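Local structure of cytokinesis protein 2 (Saccharomyces cerevisiae, 4WPE) at residues A[93-98]-A[245-250]. The protein forms rings coinciding with the septins and later with the medial actin ring, and mediates cytoskeletal rearrangements required for cytokinesis. Numbering follows the deposited sequence.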
loop_
_atom_site.group_PDB
_atom_site.type_symbol
_atom_site.label_atom_id
_atom_site.label_comp_id
_atom_site.label_asym_id
_atom_site.label_seq_id
_atom_site.Cartn_x
_atom_site.Cartn_y
_atom_site.Cartn_z
ATOM N N ALA A 93 8.764 2.491 -0.362
ATOM C CA ALA A 93 8.903 1.401 0.596
ATOM C C ALA A 93 9.361 1.923 1.957
ATOM O O ALA A 93 8.748 1.622 2.981
ATOM C CB ALA A 93 9.874 0.354 0.068
ATOM N N GLN A 94 10.426 2.720 1.959
ATOM C CA GLN A 94 10.929 3.320 3.190
ATOM C C GLN A 94 9.889 4.248 3.818
ATOM O O GLN A 94 9.794 4.353 5.042
ATOM C CB GLN A 94 12.226 4.088 2.922
ATOM N N SER A 95 9.106 4.911 2.975
ATOM C CA SER A 95 8.118 5.873 3.447
ATOM C C SER A 95 6.939 5.175 4.114
ATOM O O SER A 95 6.425 5.637 5.136
ATOM C CB SER A 95 7.628 6.745 2.293
ATOM O OG SER A 95 6.666 7.680 2.743
ATOM N N HIS A 96 6.505 4.064 3.529
ATOM C CA HIS A 96 5.435 3.270 4.119
ATOM C C HIS A 96 5.928 2.569 5.377
ATOM O O HIS A 96 5.175 2.393 6.335
ATOM C CB HIS A 96 4.899 2.245 3.120
ATOM C CG HIS A 96 4.009 2.832 2.066
ATOM N ND1 HIS A 96 2.659 2.582 2.012
ATOM C CD2 HIS A 96 4.286 3.654 1.025
ATOM C CE1 HIS A 96 2.134 3.226 0.980
ATOM N NE2 HIS A 96 3.100 3.883 0.369
ATOM N N SER A 97 7.197 2.173 5.370
ATOM C CA SER A 97 7.790 1.510 6.524
ATOM C C SER A 97 7.869 2.462 7.706
ATOM O O SER A 97 7.557 2.089 8.836
ATOM C CB SER A 97 9.180 0.973 6.191
ATOM O OG SER A 97 9.738 0.315 7.313
ATOM N N LYS A 98 8.284 3.695 7.437
ATOM C CA LYS A 98 8.355 4.717 8.473
ATOM C C LYS A 98 6.955 5.060 8.973
ATOM O O LYS A 98 6.744 5.269 10.168
ATOM C CB LYS A 98 9.062 5.968 7.946
ATOM C CG LYS A 98 8.951 7.174 8.857
ATOM C CD LYS A 98 9.431 8.442 8.167
ATOM C CE LYS A 98 9.181 9.664 9.042
ATOM N NZ LYS A 98 9.741 10.905 8.435
ATOM N N TYR A 245 1.815 10.384 0.913
ATOM C CA TYR A 245 1.137 10.649 -0.351
ATOM C C TYR A 245 1.763 11.834 -1.084
ATOM O O TYR A 245 1.859 11.836 -2.311
ATOM C CB TYR A 245 -0.354 10.905 -0.109
ATOM C CG TYR A 245 -1.042 9.821 0.699
ATOM C CD1 TYR A 245 -0.672 8.488 0.570
ATOM C CD2 TYR A 245 -2.057 10.134 1.600
ATOM C CE1 TYR A 245 -1.296 7.494 1.309
ATOM C CE2 TYR A 245 -2.686 9.148 2.344
ATOM C CZ TYR A 245 -2.301 7.830 2.194
ATOM O OH TYR A 245 -2.919 6.845 2.928
ATOM N N ILE A 246 2.195 12.837 -0.328
ATOM C CA ILE A 246 2.835 14.008 -0.914
ATOM C C ILE A 246 4.221 13.633 -1.434
ATOM O O ILE A 246 4.659 14.120 -2.478
ATOM C CB ILE A 246 2.923 15.167 0.102
ATOM C CG1 ILE A 246 1.635 15.989 0.064
ATOM C CG2 ILE A 246 4.091 16.079 -0.204
ATOM C CD1 ILE A 246 1.411 16.833 1.291
ATOM N N LEU A 247 4.899 12.743 -0.716
ATOM C CA LEU A 247 6.193 12.235 -1.158
ATOM C C LEU A 247 6.052 11.389 -2.418
ATOM O O LEU A 247 6.808 11.560 -3.377
ATOM C CB LEU A 247 6.862 11.416 -0.050
ATOM C CG LEU A 247 8.076 10.574 -0.456
ATOM C CD1 LEU A 247 9.177 10.700 0.583
ATOM C CD2 LEU A 247 7.693 9.108 -0.641
ATOM N N GLU A 248 5.086 10.475 -2.406
ATOM C CA GLU A 248 4.872 9.567 -3.529
ATOM C C GLU A 248 4.545 10.331 -4.806
ATOM O O GLU A 248 4.883 9.894 -5.906
ATOM C CB GLU A 248 3.758 8.567 -3.209
ATOM C CG GLU A 248 4.113 7.598 -2.088
ATOM C CD GLU A 248 3.012 6.594 -1.796
ATOM O OE1 GLU A 248 1.999 6.975 -1.166
ATOM O OE2 GLU A 248 3.166 5.420 -2.190
ATOM N N GLN A 249 3.894 11.479 -4.653
ATOM C CA GLN A 249 3.587 12.323 -5.799
ATOM C C GLN A 249 4.865 12.928 -6.380
ATOM O O GLN A 249 5.049 12.963 -7.595
ATOM C CB GLN A 249 2.595 13.422 -5.408
ATOM C CG GLN A 249 2.395 14.488 -6.474
ATOM C CD GLN A 249 1.301 15.474 -6.117
ATOM O OE1 GLN A 249 0.990 15.676 -4.943
ATOM N NE2 GLN A 249 0.702 16.088 -7.132
ATOM N N THR A 250 5.750 13.387 -5.501
ATOM C CA THR A 250 7.002 14.012 -5.915
ATOM C C THR A 250 7.898 13.026 -6.657
ATOM O O THR A 250 8.617 13.399 -7.585
ATOM C CB THR A 250 7.766 14.578 -4.700
ATOM O OG1 THR A 250 6.895 15.425 -3.941
ATOM C CG2 THR A 250 8.974 15.384 -5.147
#
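Leu247 meets Ser95 where helices 76-162 and 170-259 run antiparallel and draw nearest within these segments, with 8.1 Å between the two CA atoms. Methyl CD2 of Leu247 lies 3.8 Å from CB of Ser95. It is equally close to the Ser95 hydroxyl, and touches both atoms by van der Waals contact, a small patch of the interface.

One residue on, Glu248 carries the polar part. Its CG sits anti to the carbonyl carbon (chi1 -66°), and the chain then runs extended (chi2 -179°), which carries the carboxylate across to helix 76-162. NE2 of His96 donates to OE2 of Glu248 over 3.0 Å, with a nearly straight N-H...O angle of 167°. The oxygen lies at the ring edge, almost in the imidazole plane. The carboxylate, however, is met from above its own plane, and the two flat groups stand steeply to each other. Arg92 adds a salt bridge to the same OE2. The other carboxylate oxygen, OE1, faces the ring edge of Tyr245.

ND1 of His96 hydrogen-bonds Glu51 on helix 37-71, so the buried ring links three helices. Two carboxylates at its nitrogens would probably favour a charged imidazole, though Arg92 nearby works against this. A leucine here would probably leave both Glu51 and Glu248 without their shared mate, and Glu248 would rely more on Arg92.

Gln249 meets Gln249 of the second subunit. Helices 37-71, 76-162 and 170-259 bundled together, the last also against the second subunit, belong to the elongated helical dimer of the F-BAR domain.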